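Local coordinates for KauB (Pseudomonas aeruginosa PAO1, PDB 6B4R), which is an aldehyde dehydrogenase that probably oxidises a broad range of aminoaldehydes to the corresponding acids, with NAD(P)+ as coenzyme, at residues L104-M109 and S114-I119; N168-M173 and E194-T199; S174-G179 and A465-F470. One frame throughout, in Å; residues are numbered along the deposited sequence.

How the interactions relate
All three contacts are buried, but their chemistry changes from the cation site to the pocket of the bound glycol ether, probably that of the aldehyde. Interaction 1 joins two consecutive helices through small polar side chains. Interaction 2, whose centre is about 10 Å from that of interaction 1, sets a proline against a serine and a threonine. The two share the potassium ion and the water bound to it, and Glu105 and Asp108 reach from 104-109 to 168-173 or 194-199. Interactions 2 and 3 are linked by helix 170-183 and by the glycol ether, which touches both. In interaction 3 the contact is purely aromatic, and its second segment, 465-470, also lies against another subunit.

Interaction 1. Residues L104-M109 and S114-I119; sequences LETLDM and SDSLHI. With K (potassium ion), chain G.
The carboxylate of Glu105 takes no part in the meeting with Ser116, which touches the base of the chain instead, its OG lying 3.5 Å from Glu105 CB. A bend at chi2 (-73°) carries the acid group toward helices 170-183 and 198-210, where OE2 accepts a hydrogen bond from Thr199 OG1 and a weak one from Leu171 N. A long, flexible acid suits this position because its stem can pack on one helix while its tip serves two others. The second flat group, the carboxylate of Asp108, splits its two oxygens: OD1 binds the potassium ion at 2.8 Å, whereas OD2 takes the N-H of Leu198.

The one polar approach between the two segments is that of two hydroxyls, Ser116 OG and Thr106 OG1, 3.1 Å apart. A hydrogen bond there is possible but unsettled, since the serine proton may instead go, in a weak bond, to Pro112 O; Thr106 OG1 has a firmer partner in Lys111 O. Small hydroxyl residues fit where the chain turns sharply and leaves peptide oxygens to be satisfied. Asp108 O, near the end of its helix, also binds potassium, at 2.7 Å, and Leu40 O, Lys195 O and a water complete the shell. This combination of one carboxylate with main-chain carbonyls is characteristic of the intrasubunit monovalent-cation site of aldehyde dehydrogenases.

Interaction 2. Residues N168-M173 and E194-T199; sequences NFPLLM and EKSPLT. With K (potassium ion), chain G; TOE (2-[2-(2-methoxy-ethoxy)-ethoxy]-ethoxyl), chain H.
Pro170 rests against Ser196 and Thr199 where a beta-alpha-beta crossover of the Rossmann-type coenzyme domain brings together the starts of two helices, one leaving strand 149-164 and the other leaving strand 187-191. Its CB stands 3.8 Å from Thr199 OG1 and equally far from Ser196 OG. One bond further, CG makes the nearest approach, 3.4 Å from Ser196 OG, with Ser196 CB alongside at 3.7 Å. The ring then folds back through CD to its own nitrogen, on the side where Glu105 packs. Proline suits this first helical turn, just after the N-cap position held by Phe169, because a nitrogen there needs no hydrogen for helix bonding.

No hydrogen bond spans the contact. Thr199 OG1 lies 4.0 Å from Leu171 N and finds its polar partner in Glu105, while the carbonyl of Lys195 turns away to the potassium ion, 2.9 Å from its O. On the far side of the same turn is the glycol ether pocket, probably that of the aldehyde, where Asn168 is probably the oxyanion-hole asparagine of this family. Its CG sits between the backbone N and carbonyl carbon (chi1 64°), and ND2 donates to O2' of the bound glycol ether at 3.0 Å, with an N-H...O angle of 154°.

Interaction 3. Residues S174-G179 and A465-F470; sequences SCWKLG and APFGGF. With TOE (2-[2-(2-methoxy-ethoxy)-ethoxy]-ethoxyl), chain H.
Trp176 and Phe467 meet as a T-shaped pair in the wall of the pocket that holds the glycol ether, probably the aldehyde site of this aldehyde dehydrogenase fold, in which helix 170-183 faces the loop that precedes strand 474-475. The tryptophan presents the edge of its six-membered ring to one face of the phenylalanine; the ring centroids are 5.2 Å apart and the planes are inclined at 61°. Contact is made by the outer corner of the indole, whose CZ3 lies 3.6 Å from Phe467 CD2 and also approaches CG and CE2.

The torsions explain the meeting. In Trp176, CG lies opposite the carbonyl carbon (chi1 -82°), which sends the long indole off the helix into the pocket. In Phe467, CG is extended away from the backbone N (chi1 -174°), and the ring hangs from its loop toward the tryptophan. Large rigid aromatics suit a place where backbones as far apart as Trp176 CA and Phe467 CA, at 9.9 Å, must be bridged without polar groups. Phe467 also touches Thr303 and comes close to Glu267, the predicted active-site residue. Both rings line the bound glycol ether: Phe467 CZ lies 3.5 Å from its CB', and Trp176 CH2 lies 3.8 Å from its CE'.

Interaction 1. Residues L104-M109 and S114-I119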
loop_
_atom_site.group_PDB
_atom_site.type_symbol
_atom_site.label_atom_id
_atom_site.label_comp_id
_atom_site.label_asym_id
_atom_site.label_seq_id
_atom_site.Cartn_x
_atom_site.Cartn_y
_atom_site.Cartn_z
ATOM N N LEU A 104 9.686 -16.989 -35.852
ATOM C CA LEU A 104 8.248 -17.103 -36.055
ATOM C C LEU A 104 7.584 -15.724 -36.110
ATOM O O LEU A 104 6.682 -15.498 -36.912
ATOM C CB LEU A 104 7.617 -17.957 -34.953
ATOM C CG LEU A 104 7.843 -19.466 -35.072
ATOM C CD1 LEU A 104 7.355 -20.194 -33.831
ATOM C CD2 LEU A 104 7.143 -20.001 -36.311
ATOM N N GLU A 105 8.043 -14.810 -35.260
ATOM C CA GLU A 105 7.534 -13.440 -35.240
ATOM C C GLU A 105 7.772 -12.725 -36.566
ATOM O O GLU A 105 6.837 -12.229 -37.197
ATOM C CB GLU A 105 8.203 -12.646 -34.116
ATOM C CG GLU A 105 7.579 -12.844 -32.750
ATOM C CD GLU A 105 6.239 -12.152 -32.629
ATOM O OE1 GLU A 105 6.019 -11.172 -33.369
ATOM O OE2 GLU A 105 5.411 -12.584 -31.799
ATOM N N THR A 106 9.038 -12.679 -36.972
ATOM C CA THR A 106 9.471 -11.992 -38.185
ATOM C C THR A 106 8.785 -12.507 -39.449
ATOM O O THR A 106 8.308 -11.724 -40.272
ATOM C CB THR A 106 10.993 -12.117 -38.354
ATOM O OG1 THR A 106 11.647 -11.345 -37.341
ATOM C CG2 THR A 106 11.429 -11.625 -39.722
ATOM N N LEU A 107 8.743 -13.826 -39.604
ATOM C CA LEU A 107 8.081 -14.435 -40.751
ATOM C C LEU A 107 6.584 -14.138 -40.746
ATOM O O LEU A 107 5.988 -13.900 -41.793
ATOM C CB LEU A 107 8.322 -15.948 -40.770
ATOM C CG LEU A 107 9.758 -16.397 -41.044
ATOM C CD1 LEU A 107 9.872 -17.913 -40.989
ATOM C CD2 LEU A 107 10.234 -15.869 -42.388
ATOM N N ASP A 108 5.985 -14.141 -39.560
ATOM C CA ASP A 108 4.545 -13.951 -39.429
ATOM C C ASP A 108 4.080 -12.541 -39.803
ATOM O O ASP A 108 3.249 -12.375 -40.695
ATOM C CB ASP A 108 4.096 -14.281 -38.005
ATOM C CG ASP A 108 2.758 -14.985 -37.964
ATOM O OD1 ASP A 108 2.011 -14.907 -38.960
ATOM O OD2 ASP A 108 2.448 -15.612 -36.928
ATOM N N MET A 109 4.614 -11.528 -39.127
ATOM C CA MET A 109 4.092 -10.170 -39.286
ATOM C C MET A 109 5.092 -9.138 -39.823
ATOM O O MET A 109 4.736 -7.980 -40.031
ATOM C CB MET A 109 3.419 -9.685 -37.992
ATOM C CG MET A 109 4.222 -9.921 -36.720
ATOM S SD MET A 109 5.609 -8.782 -36.572
ATOM C CE MET A 109 4.756 -7.204 -36.614
ATOM N N SER A 114 16.162 -8.672 -35.590
ATOM C CA SER A 114 16.911 -8.152 -34.452
ATOM C C SER A 114 15.968 -7.611 -33.383
ATOM O O SER A 114 16.273 -7.653 -32.189
ATOM C CB SER A 114 17.879 -7.056 -34.894
ATOM O OG SER A 114 18.888 -7.578 -35.741
ATOM N N ASP A 115 14.820 -7.105 -33.820
ATOM C CA ASP A 115 13.802 -6.619 -32.899
ATOM C C ASP A 115 13.069 -7.779 -32.235
ATOM O O ASP A 115 12.808 -7.755 -31.032
ATOM C CB ASP A 115 12.804 -5.711 -33.622
ATOM C CG ASP A 115 13.434 -4.422 -34.105
ATOM O OD1 ASP A 115 14.493 -4.038 -33.567
ATOM O OD2 ASP A 115 12.867 -3.787 -35.021
ATOM N N SER A 116 12.739 -8.796 -33.025
ATOM C CA SER A 116 12.017 -9.953 -32.512
ATOM C C SER A 116 12.819 -10.671 -31.438
ATOM O O SER A 116 12.268 -11.130 -30.440
ATOM C CB SER A 116 11.682 -10.924 -33.642
ATOM O OG SER A 116 10.754 -10.356 -34.545
ATOM N N LEU A 117 14.126 -10.761 -31.649
ATOM C CA LEU A 117 14.994 -11.485 -30.733
ATOM C C LEU A 117 15.393 -10.651 -29.516
ATOM O O LEU A 117 15.217 -11.086 -28.377
ATOM C CB LEU A 117 16.240 -11.985 -31.466
ATOM C CG LEU A 117 17.179 -12.877 -30.653
ATOM C CD1 LEU A 117 16.448 -14.110 -30.159
ATOM C CD2 LEU A 117 18.390 -13.266 -31.483
ATOM N N HIS A 118 15.916 -9.451 -29.750
ATOM C CA HIS A 118 16.491 -8.657 -28.663
ATOM C C HIS A 118 15.471 -7.816 -27.897
ATOM O O HIS A 118 15.700 -7.460 -26.741
ATOM C CB HIS A 118 17.633 -7.776 -29.177
ATOM C CG HIS A 118 18.677 -8.528 -29.938
ATOM N ND1 HIS A 118 19.385 -9.582 -29.393
ATOM C CD2 HIS A 118 19.134 -8.390 -31.205
ATOM C CE1 HIS A 118 20.228 -10.054 -30.289
ATOM N NE2 HIS A 118 20.097 -9.347 -31.399
ATOM N N ILE A 119 14.350 -7.498 -28.535
ATOM C CA ILE A 119 13.318 -6.705 -27.874
ATOM C C ILE A 119 12.106 -7.547 -27.480
ATOM O O ILE A 119 11.852 -7.757 -26.296
ATOM C CB ILE A 119 12.860 -5.517 -28.747
ATOM C CG1 ILE A 119 14.054 -4.633 -29.110
ATOM C CG2 ILE A 119 11.799 -4.703 -28.026
ATOM C CD1 ILE A 119 13.686 -3.412 -29.917
HETATM K K K G . 0.955 -13.734 -41.300
HETATM O O HOH W 1 -1.632 -14.990 -41.156
#

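Interaction 2. Residues N168-M173 and E194-T199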
loop_
_atom_site.group_PDB
_atom_site.type_symbol
_atom_site.label_atom_id
_atom_site.label_comp_id
_atom_site.label_asym_id
_atom_site.label_seq_id
_atom_site.Cartn_x
_atom_site.Cartn_y
_atom_site.Cartn_z
ATOM N N ASN A 168 0.754 -6.530 -33.957
ATOM C CA ASN A 168 1.946 -5.689 -33.996
ATOM C C ASN A 168 3.017 -6.125 -32.995
ATOM O O ASN A 168 4.212 -5.988 -33.256
ATOM C CB ASN A 168 1.582 -4.216 -33.807
ATOM C CG ASN A 168 0.994 -3.932 -32.446
ATOM O OD1 ASN A 168 0.369 -4.796 -31.836
ATOM N ND2 ASN A 168 1.192 -2.712 -31.961
ATOM N N PHE A 169 2.580 -6.641 -31.850
ATOM C CA PHE A 169 3.481 -7.258 -30.879
ATOM C C PHE A 169 2.876 -8.560 -30.356
ATOM O O PHE A 169 2.548 -8.659 -29.176
ATOM C CB PHE A 169 3.758 -6.312 -29.706
ATOM C CG PHE A 169 4.558 -5.092 -30.078
ATOM C CD1 PHE A 169 5.943 -5.131 -30.091
ATOM C CD2 PHE A 169 3.924 -3.901 -30.403
ATOM C CE1 PHE A 169 6.685 -4.007 -30.430
ATOM C CE2 PHE A 169 4.660 -2.773 -30.743
ATOM C CZ PHE A 169 6.042 -2.827 -30.756
ATOM N N PRO A 170 2.747 -9.571 -31.231
ATOM C CA PRO A 170 2.011 -10.811 -30.942
ATOM C C PRO A 170 2.460 -11.516 -29.665
ATOM O O PRO A 170 1.617 -11.843 -28.831
ATOM C CB PRO A 170 2.312 -11.691 -32.160
ATOM C CG PRO A 170 2.674 -10.733 -33.243
ATOM C CD PRO A 170 3.392 -9.613 -32.554
ATOM N N LEU A 171 3.760 -11.746 -29.514
ATOM C CA LEU A 171 4.268 -12.451 -28.340
ATOM C C LEU A 171 4.276 -11.570 -27.091
ATOM O O LEU A 171 3.848 -12.001 -26.020
ATOM C CB LEU A 171 5.666 -13.019 -28.605
ATOM C CG LEU A 171 6.303 -13.831 -27.474
ATOM C CD1 LEU A 171 5.423 -15.010 -27.087
ATOM C CD2 LEU A 171 7.690 -14.307 -27.871
ATOM N N LEU A 172 4.756 -10.339 -27.235
ATOM C CA LEU A 172 4.862 -9.417 -26.106
ATOM C C LEU A 172 3.503 -9.065 -25.498
ATOM O O LEU A 172 3.340 -9.093 -24.276
ATOM C CB LEU A 172 5.597 -8.137 -26.517
ATOM C CG LEU A 172 5.818 -7.127 -25.389
ATOM C CD1 LEU A 172 6.626 -7.758 -24.263
ATOM C CD2 LEU A 172 6.496 -5.865 -25.897
ATOM N N MET A 173 2.537 -8.727 -26.349
ATOM C CA MET A 173 1.189 -8.408 -25.885
ATOM C C MET A 173 0.546 -9.624 -25.235
ATOM O O MET A 173 -0.218 -9.497 -24.279
ATOM C CB MET A 173 0.309 -7.913 -27.038
ATOM C CG MET A 173 0.716 -6.570 -27.630
ATOM S SD MET A 173 0.746 -5.224 -26.429
ATOM C CE MET A 173 2.510 -5.051 -26.158
ATOM N N GLU A 194 -5.433 -13.085 -36.582
ATOM C CA GLU A 194 -5.320 -13.958 -37.746
ATOM C C GLU A 194 -4.159 -13.530 -38.639
ATOM O O GLU A 194 -3.792 -14.234 -39.578
ATOM C CB GLU A 194 -6.625 -13.980 -38.549
ATOM C CG GLU A 194 -6.983 -12.659 -39.216
ATOM C CD GLU A 194 -7.671 -11.691 -38.274
ATOM O OE1 GLU A 194 -8.039 -12.104 -37.153
ATOM O OE2 GLU A 194 -7.845 -10.515 -38.655
ATOM N N LYS A 195 -3.588 -12.368 -38.341
ATOM C CA LYS A 195 -2.428 -11.874 -39.069
ATOM C C LYS A 195 -1.120 -12.376 -38.460
ATOM O O LYS A 195 -0.055 -12.195 -39.048
ATOM C CB LYS A 195 -2.426 -10.345 -39.099
ATOM C CG LYS A 195 -3.618 -9.720 -39.809
ATOM C CD LYS A 195 -3.493 -8.202 -39.825
ATOM C CE LYS A 195 -4.724 -7.539 -40.424
ATOM N NZ LYS A 195 -4.932 -7.928 -41.845
ATOM N N SER A 196 -1.199 -13.005 -37.288
ATOM C CA SER A 196 0.001 -13.489 -36.601
ATOM C C SER A 196 -0.301 -14.492 -35.487
ATOM O O SER A 196 -0.216 -14.154 -34.308
ATOM C CB SER A 196 0.783 -12.310 -36.018
ATOM O OG SER A 196 -0.020 -11.580 -35.106
ATOM N N PRO A 197 -0.641 -15.736 -35.855
ATOM C CA PRO A 197 -1.030 -16.730 -34.849
ATOM C C PRO A 197 0.107 -17.644 -34.373
ATOM O O PRO A 197 -0.034 -18.285 -33.330
ATOM C CB PRO A 197 -2.077 -17.556 -35.595
ATOM C CG PRO A 197 -1.592 -17.544 -37.015
ATOM C CD PRO A 197 -0.886 -16.219 -37.227
ATOM N N LEU A 198 1.211 -17.692 -35.113
ATOM C CA LEU A 198 2.237 -18.718 -34.911
ATOM C C LEU A 198 2.886 -18.770 -33.515
ATOM O O LEU A 198 3.011 -19.849 -32.933
ATOM C CB LEU A 198 3.310 -18.624 -36.002
ATOM C CG LEU A 198 2.782 -18.690 -37.441
ATOM C CD1 LEU A 198 3.921 -18.693 -38.450
ATOM C CD2 LEU A 198 1.866 -19.895 -37.645
ATOM N N THR A 199 3.303 -17.622 -32.983
ATOM C CA THR A 199 3.995 -17.597 -31.691
ATOM C C THR A 199 3.097 -17.993 -30.521
ATOM O O THR A 199 3.558 -18.602 -29.554
ATOM C CB THR A 199 4.647 -16.224 -31.394
ATOM O OG1 THR A 199 3.681 -15.179 -31.562
ATOM C CG2 THR A 199 5.824 -15.982 -32.324
HETATM K K K G . 0.955 -13.734 -41.300
HETATM O "O2'" TOE H . 0.988 -1.765 -29.118
HETATM C "CA'" TOE H . 1.014 -1.503 -27.711
HETATM C "CB'" TOE H . 1.952 -0.335 -27.432
HETATM O "OC'" TOE H . 3.215 -0.818 -26.977
HETATM C "CD'" TOE H . 4.079 0.259 -26.620
HETATM C "CE'" TOE H . 5.062 -0.198 -25.547
HETATM O "OF'" TOE H . 6.058 -1.043 -26.119
HETATM C "CG'" TOE H . 6.990 -1.484 -25.135
HETATM C "CH'" TOE H . 8.201 -2.105 -25.820
HETATM O "OI'" TOE H . 8.812 -1.128 -26.661
HETATM C "CK'" TOE H . 10.099 -1.541 -27.114
HETATM O O HOH W 1 -1.632 -14.990 -41.156
#

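Interaction 3. Residues S174-G179 and A465-F470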
loop_
_atom_site.group_PDB
_atom_site.type_symbol
_atom_site.label_atom_id
_atom_site.label_comp_id
_atom_site.label_asym_id
_atom_site.label_seq_id
_atom_site.Cartn_x
_atom_site.Cartn_y
_atom_site.Cartn_z
ATOM N N SER A 174 0.857 -10.804 -25.761
ATOM C CA SER A 174 0.342 -12.042 -25.196
ATOM C C SER A 174 0.819 -12.209 -23.758
ATOM O O SER A 174 0.040 -12.564 -22.875
ATOM C CB SER A 174 0.781 -13.241 -26.036
ATOM O OG SER A 174 0.276 -13.148 -27.357
ATOM N N CYS A 175 2.098 -11.934 -23.526
ATOM C CA CYS A 175 2.686 -12.112 -22.204
ATOM C C CYS A 175 2.305 -10.998 -21.225
ATOM O O CYS A 175 2.307 -11.210 -20.012
ATOM C CB CYS A 175 4.206 -12.260 -22.302
ATOM S SG CYS A 175 4.744 -13.783 -23.136
ATOM N N TRP A 176 1.983 -9.815 -21.748
ATOM C CA TRP A 176 1.455 -8.739 -20.912
ATOM C C TRP A 176 0.132 -9.164 -20.290
ATOM O O TRP A 176 -0.211 -8.741 -19.188
ATOM C CB TRP A 176 1.246 -7.453 -21.718
ATOM C CG TRP A 176 2.486 -6.632 -21.917
ATOM C CD1 TRP A 176 3.774 -7.020 -21.685
ATOM C CD2 TRP A 176 2.554 -5.279 -22.386
ATOM N NE1 TRP A 176 4.640 -5.994 -21.982
ATOM C CE2 TRP A 176 3.916 -4.914 -22.415
ATOM C CE3 TRP A 176 1.595 -4.339 -22.783
ATOM C CZ2 TRP A 176 4.343 -3.651 -22.827
ATOM C CZ3 TRP A 176 2.021 -3.085 -23.191
ATOM C CH2 TRP A 176 3.384 -2.753 -23.209
ATOM N N LYS A 177 -0.613 -9.997 -21.011
ATOM C CA LYS A 177 -1.886 -10.509 -20.518
ATOM C C LYS A 177 -1.691 -11.801 -19.720
ATOM O O LYS A 177 -2.159 -11.919 -18.584
ATOM C CB LYS A 177 -2.851 -10.748 -21.684
ATOM C CG LYS A 177 -3.110 -9.525 -22.561
ATOM C CD LYS A 177 -3.722 -8.388 -21.760
ATOM C CE LYS A 177 -4.355 -7.343 -22.663
ATOM N NZ LYS A 177 -3.382 -6.717 -23.591
ATOM N N LEU A 178 -0.989 -12.760 -20.319
ATOM C CA LEU A 178 -0.761 -14.072 -19.710
ATOM C C LEU A 178 -0.064 -13.998 -18.357
ATOM O O LEU A 178 -0.360 -14.785 -17.458
ATOM C CB LEU A 178 0.053 -14.965 -20.647
ATOM C CG LEU A 178 -0.700 -15.557 -21.834
ATOM C CD1 LEU A 178 0.263 -16.293 -22.750
ATOM C CD2 LEU A 178 -1.790 -16.484 -21.333
ATOM N N GLY A 179 0.866 -13.057 -18.227
ATOM C CA GLY A 179 1.608 -12.865 -16.993
ATOM C C GLY A 179 0.724 -12.730 -15.769
ATOM O O GLY A 179 0.657 -13.644 -14.954
ATOM N N ALA A 465 5.935 0.161 -14.755
ATOM C CA ALA A 465 5.083 1.250 -15.228
ATOM C C ALA A 465 3.765 0.743 -15.804
ATOM O O ALA A 465 3.757 0.011 -16.793
ATOM C CB ALA A 465 5.820 2.087 -16.265
ATOM N N PRO A 466 2.643 1.138 -15.185
ATOM C CA PRO A 466 1.319 0.800 -15.722
ATOM C C PRO A 466 1.135 1.380 -17.123
ATOM O O PRO A 466 1.611 2.482 -17.405
ATOM C CB PRO A 466 0.353 1.459 -14.727
ATOM C CG PRO A 466 1.164 2.501 -14.025
ATOM C CD PRO A 466 2.553 1.942 -13.955
ATOM N N PHE A 467 0.461 0.635 -17.991
ATOM C CA PHE A 467 0.323 1.017 -19.390
ATOM C C PHE A 467 -1.127 0.877 -19.837
ATOM O O PHE A 467 -1.710 -0.202 -19.747
ATOM C CB PHE A 467 1.234 0.148 -20.259
ATOM C CG PHE A 467 1.272 0.555 -21.702
ATOM C CD1 PHE A 467 2.242 1.429 -22.164
ATOM C CD2 PHE A 467 0.347 0.055 -22.602
ATOM C CE1 PHE A 467 2.281 1.798 -23.492
ATOM C CE2 PHE A 467 0.380 0.423 -23.927
ATOM C CZ PHE A 467 1.349 1.292 -24.372
ATOM N N GLY A 468 -1.699 1.974 -20.322
ATOM C CA GLY A 468 -3.086 1.997 -20.751
ATOM C C GLY A 468 -3.514 3.394 -21.160
ATOM O O GLY A 468 -2.743 4.344 -21.033
ATOM N N GLY A 469 -4.742 3.532 -21.647
ATOM C CA GLY A 469 -5.177 4.805 -22.196
ATOM C C GLY A 469 -6.219 5.579 -21.410
ATOM O O GLY A 469 -6.928 5.025 -20.573
ATOM N N PHE A 470 -6.284 6.883 -21.672
ATOM C CA PHE A 470 -7.398 7.712 -21.235
ATOM C C PHE A 470 -8.443 7.657 -22.335
ATOM O O PHE A 470 -8.118 7.346 -23.482
ATOM C CB PHE A 470 -6.958 9.168 -21.056
ATOM C CG PHE A 470 -6.272 9.453 -19.748
ATOM C CD1 PHE A 470 -5.289 8.607 -19.254
ATOM C CD2 PHE A 470 -6.593 10.592 -19.026
ATOM C CE1 PHE A 470 -4.653 8.882 -18.053
ATOM C CE2 PHE A 470 -5.962 10.875 -17.827
ATOM C CZ PHE A 470 -4.988 10.019 -17.340
HETATM O "O2'" TOE H . 0.988 -1.765 -29.118
HETATM C "CA'" TOE H . 1.014 -1.503 -27.711
HETATM C "CB'" TOE H . 1.952 -0.335 -27.432
HETATM O "OC'" TOE H . 3.215 -0.818 -26.977
HETATM C "CD'" TOE H . 4.079 0.259 -26.620
HETATM C "CE'" TOE H . 5.062 -0.198 -25.547
HETATM O "OF'" TOE H . 6.058 -1.043 -26.119
HETATM C "CG'" TOE H . 6.990 -1.484 -25.135
HETATM C "CH'" TOE H . 8.201 -2.105 -25.820
HETATM O "OI'" TOE H . 8.812 -1.128 -26.661
HETATM C "CK'" TOE H . 10.099 -1.541 -27.114
#